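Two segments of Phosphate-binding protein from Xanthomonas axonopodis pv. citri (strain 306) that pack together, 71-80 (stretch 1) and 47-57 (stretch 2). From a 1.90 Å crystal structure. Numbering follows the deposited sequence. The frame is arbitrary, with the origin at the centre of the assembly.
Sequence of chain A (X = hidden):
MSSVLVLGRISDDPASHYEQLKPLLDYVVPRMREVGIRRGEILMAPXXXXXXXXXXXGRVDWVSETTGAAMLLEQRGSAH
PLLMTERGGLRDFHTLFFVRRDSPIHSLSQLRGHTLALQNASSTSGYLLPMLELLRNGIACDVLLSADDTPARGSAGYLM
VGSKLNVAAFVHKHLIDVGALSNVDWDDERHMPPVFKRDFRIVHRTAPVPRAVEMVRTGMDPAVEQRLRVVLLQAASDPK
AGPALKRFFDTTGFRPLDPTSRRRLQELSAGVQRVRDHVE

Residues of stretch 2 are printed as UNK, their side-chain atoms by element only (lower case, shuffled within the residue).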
# COMPACT_ATOMS: atom_id res chain seq x y z
N MET A 71 -3.31 -0.14 7.98
CA MET A 71 -4.46 -0.40 8.79
C MET A 71 -4.61 -1.89 9.06
O MET A 71 -5.05 -2.23 10.15
CB MET A 71 -5.73 0.24 8.21
CG MET A 71 -5.65 1.76 8.17
SD MET A 71 -5.42 2.50 9.78
CE MET A 71 -3.62 2.76 9.91
N LEU A 72 -4.21 -2.76 8.11
CA LEU A 72 -4.17 -4.19 8.43
C LEU A 72 -3.30 -4.42 9.66
O LEU A 72 -3.65 -5.20 10.57
CB LEU A 72 -3.61 -5.03 7.28
CG LEU A 72 -4.46 -5.03 6.05
CD1 LEU A 72 -3.73 -5.74 4.92
CD2 LEU A 72 -5.75 -5.73 6.31
N LEU A 73 -2.15 -3.75 9.69
CA LEU A 73 -1.24 -3.92 10.81
C LEU A 73 -1.84 -3.35 12.09
O LEU A 73 -1.82 -4.03 13.13
CB LEU A 73 0.10 -3.31 10.54
CG LEU A 73 0.85 -3.76 9.29
CD1 LEU A 73 2.07 -2.88 9.05
CD2 LEU A 73 1.21 -5.23 9.40
N GLU A 74 -2.39 -2.14 12.04
CA GLU A 74 -3.02 -1.55 13.24
C GLU A 74 -4.18 -2.42 13.75
O GLU A 74 -4.32 -2.61 14.94
CB GLU A 74 -3.53 -0.13 12.98
CG GLU A 74 -3.88 0.61 14.26
CD GLU A 74 -4.30 2.04 14.02
OE1 GLU A 74 -3.85 2.95 14.73
OE2 GLU A 74 -5.15 2.21 13.19
N GLN A 75 -4.97 -2.97 12.84
CA GLN A 75 -6.13 -3.79 13.25
C GLN A 75 -5.77 -5.04 13.99
O GLN A 75 -6.45 -5.43 14.91
CB GLN A 75 -6.97 -4.20 12.07
CG GLN A 75 -7.76 -3.06 11.51
CD GLN A 75 -8.34 -3.39 10.15
OE1 GLN A 75 -8.27 -4.55 9.66
NE2 GLN A 75 -8.98 -2.39 9.54
N ARG A 76 -4.69 -5.67 13.55
CA ARG A 76 -4.14 -6.78 14.27
C ARG A 76 -3.42 -6.35 15.55
O ARG A 76 -2.91 -7.19 16.23
CB ARG A 76 -3.21 -7.59 13.37
CG ARG A 76 -3.95 -8.21 12.19
CD ARG A 76 -2.96 -8.92 11.31
NE ARG A 76 -3.64 -9.82 10.40
CZ ARG A 76 -4.02 -9.53 9.16
NH1 ARG A 76 -3.78 -8.34 8.61
NH2 ARG A 76 -4.62 -10.47 8.45
N GLY A 77 -3.42 -5.07 15.92
CA GLY A 77 -2.87 -4.67 17.23
C GLY A 77 -1.36 -4.56 17.32
O GLY A 77 -0.80 -4.43 18.41
N SER A 78 -0.69 -4.58 16.17
CA SER A 78 0.73 -4.74 16.13
C SER A 78 1.54 -3.43 15.83
O SER A 78 2.76 -3.37 16.05
CB SER A 78 1.03 -5.86 15.16
OG SER A 78 0.76 -5.51 13.83
N ALA A 79 0.84 -2.36 15.47
CA ALA A 79 1.46 -1.10 15.12
C ALA A 79 0.49 0.11 15.15
O ALA A 79 -0.73 -0.04 15.03
CB ALA A 79 2.06 -1.23 13.77
N HIS A 80 1.05 1.31 15.26
CA HIS A 80 0.25 2.53 15.28
C HIS A 80 0.95 3.59 14.47
O HIS A 80 2.17 3.53 14.30
CB HIS A 80 -0.03 3.00 16.73
CG HIS A 80 1.23 3.21 17.52
ND1 HIS A 80 1.87 2.17 18.15
CD2 HIS A 80 1.93 4.32 17.81
CE1 HIS A 80 2.97 2.61 18.74
NE2 HIS A 80 3.02 3.91 18.56
N UNK A 47 4.00 -10.63 3.69
CA UNK A 47 2.59 -10.19 3.72
C UNK A 47 2.29 -9.55 5.05
O UNK A 47 3.14 -9.58 5.95
c UNK A 47 1.90 -12.53 4.32
o UNK A 47 2.19 -13.59 3.77
o UNK A 47 1.89 -12.40 5.55
c UNK A 47 1.64 -11.34 3.42
N UNK A 48 1.09 -8.97 5.15
CA UNK A 48 0.63 -8.23 6.34
C UNK A 48 0.55 -9.10 7.59
O UNK A 48 0.87 -8.66 8.73
c UNK A 48 -0.73 -7.58 6.07
N UNK A 49 0.15 -10.35 7.40
CA UNK A 49 0.06 -11.26 8.50
C UNK A 49 1.38 -11.57 9.14
O UNK A 49 1.52 -11.48 10.36
c UNK A 49 -0.58 -12.58 8.07
n UNK A 49 -3.29 -16.52 8.27
n UNK A 49 -3.36 -16.50 5.96
c UNK A 49 -3.18 -15.86 7.11
c UNK A 49 -2.69 -13.78 8.29
c UNK A 49 -2.06 -12.43 7.98
n UNK A 49 -2.87 -14.56 7.10
N UNK A 50 2.35 -11.97 8.31
CA UNK A 50 3.72 -12.11 8.82
C UNK A 50 4.31 -10.85 9.43
O UNK A 50 5.10 -10.92 10.37
o UNK A 50 5.38 -15.36 8.82
n UNK A 50 6.16 -14.06 10.47
c UNK A 50 4.64 -12.64 7.71
c UNK A 50 6.00 -13.15 8.20
c UNK A 50 5.83 -14.29 9.19
N UNK A 51 4.06 -9.72 8.79
CA UNK A 51 4.66 -8.49 9.28
C UNK A 51 4.05 -8.15 10.64
O UNK A 51 4.74 -7.71 11.56
s UNK A 51 6.78 -6.07 9.26
c UNK A 51 7.48 -5.76 7.65
c UNK A 51 4.42 -7.36 8.31
c UNK A 51 5.03 -6.05 8.83
N UNK A 52 2.73 -8.38 10.74
CA UNK A 52 2.05 -8.22 12.03
C UNK A 52 2.65 -9.12 13.08
O UNK A 52 2.85 -8.67 14.20
o UNK A 52 -0.05 -8.46 13.26
c UNK A 52 0.53 -8.37 11.95
N UNK A 53 2.96 -10.36 12.73
CA UNK A 53 3.66 -11.23 13.67
C UNK A 53 5.03 -10.71 14.11
O UNK A 53 5.33 -10.68 15.31
o UNK A 53 4.39 -13.50 13.96
c UNK A 53 3.79 -12.64 13.04
N UNK A 54 5.84 -10.26 13.15
CA UNK A 54 7.10 -9.60 13.47
C UNK A 54 6.93 -8.42 14.38
O UNK A 54 7.67 -8.26 15.37
c UNK A 54 9.34 -10.72 9.22
c UNK A 54 9.70 -11.98 9.72
o UNK A 54 10.30 -12.90 8.93
c UNK A 54 8.46 -10.11 11.35
c UNK A 54 7.83 -9.09 12.23
c UNK A 54 8.81 -11.37 11.83
c UNK A 54 9.43 -12.30 11.01
c UNK A 54 8.75 -9.81 10.04
N UNK A 55 6.00 -7.55 14.02
CA UNK A 55 5.77 -6.35 14.82
C UNK A 55 5.40 -6.70 16.23
O UNK A 55 6.03 -6.22 17.15
c UNK A 55 4.68 -5.49 14.17
c UNK A 55 3.97 -4.25 12.17
c UNK A 55 6.09 -3.54 13.32
c UNK A 55 5.20 -4.73 12.92
N UNK A 56 4.40 -7.58 16.37
CA UNK A 56 3.90 -8.03 17.69
C UNK A 56 5.03 -8.68 18.50
O UNK A 56 5.14 -8.47 19.68
c UNK A 56 0.92 -10.24 18.76
c UNK A 56 2.27 -9.60 18.86
n UNK A 56 0.62 -12.10 15.54
c UNK A 56 0.50 -11.09 16.44
n UNK A 56 0.94 -11.26 17.69
n UNK A 56 -0.04 -9.96 16.09
c UNK A 56 2.71 -8.98 17.54
N UNK A 57 5.92 -9.41 17.84
CA UNK A 57 7.03 -10.03 18.55
C UNK A 57 8.26 -9.13 18.73
O UNK A 57 9.25 -9.57 19.29
n UNK A 57 7.23 -13.80 13.76
c UNK A 57 6.80 -13.68 17.40
c UNK A 57 7.40 -11.33 17.87
n UNK A 57 6.62 -13.63 15.95
c UNK A 57 7.55 -13.87 15.05
c UNK A 57 6.32 -12.40 18.03
n UNK A 57 8.80 -14.11 15.41

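Position 47 has two side-chain carbons, the second carrying two oxygens, and touches nothing on stretch 1. It is D47, the N-cap: its OD1 accepts from the backbone N of position 50 at 2.8 Å, satisfying an amide that the first turn leaves without a partner.

Position 48 has a single carbon, 3.7 Å from L72 CD1, so it is A48. Pointing toward stretch 1, its methyl packs on L72 CD1, and L73 CD2 lies 3.5 Å from A48 O.

Position 49 carries three carbons, a nitrogen, and a carbon bearing two more nitrogens; one of its chain carbons lies over a face of the R76 guanidinium. This is R49, whose CG is 3.3 Å from R76 NH2. The residue is exposed, which suits a charged end.

Position 50 shows three carbons, the third with one oxygen and one nitrogen. This is Q50, a polar residue directed away from stretch 1.

Position 51 is an unbranched chain of two carbons, sulfur and carbon, with a carbon before the sulfur close to L73 CD2. Hence M51: its CG meets L73 CD2 at 3.9 Å, and the flexible thioether end leads away into buried surroundings.

Position 52 has one carbon and one oxygen, the latter 3.1 Å from S78 OG and 3.3 Å from R76 CB. It is S52, compact enough for a tight spot and able to form a weak hydrogen bond between its OG and S78 OG.

Position 53, again one carbon and one oxygen, is S53; it points away from stretch 1, and a small polar serine suits this partly exposed site, where its OG accepts from position 57.

Position 54 bears a carbon and a six-carbon ring with one oxygen: Y54. Its end leads away, and the partly exposed setting suits a phenol.

Position 55 has four carbons, forked at the second, with a branch tip near L73 and A79. It is L55, whose CD1 lies 3.9 Å from both L73 CD1 and A79 CB, as befits a buried apolar residue; its CB is 3.4 Å from S78 O.

Position 56 repeats the pattern of three carbons, nitrogen, and a carbon with two nitrogens, one of these 4.0 Å from R76 O. R56 curls back so that NH1 donates to S52 OG at 3.2 Å, while its backbone N lies 4.0 Å from S78 CB. Its exposure suits the charge.

Position 57 has the same composition and is out of reach of stretch 1. The exposed site suits the charged R57, whose NH2 and NE donate to S53 OG at 2.9 and 3.0 Å.

The contact works as a knob in a hole: L73 sits among A48, M51, S52 and L55. The helix axes cross at -50° and approach to 9.4 Å. Beyond the helix of stretch 1, the Schellman turn at G77, with its positive phi, leads to S78, which meets S52, while R76 CB lies 3.3 Å from S52 OG and the R76 guanidinium has R49 CG over one face.

Stretch 2 (47-57) DARQMSSYLRR
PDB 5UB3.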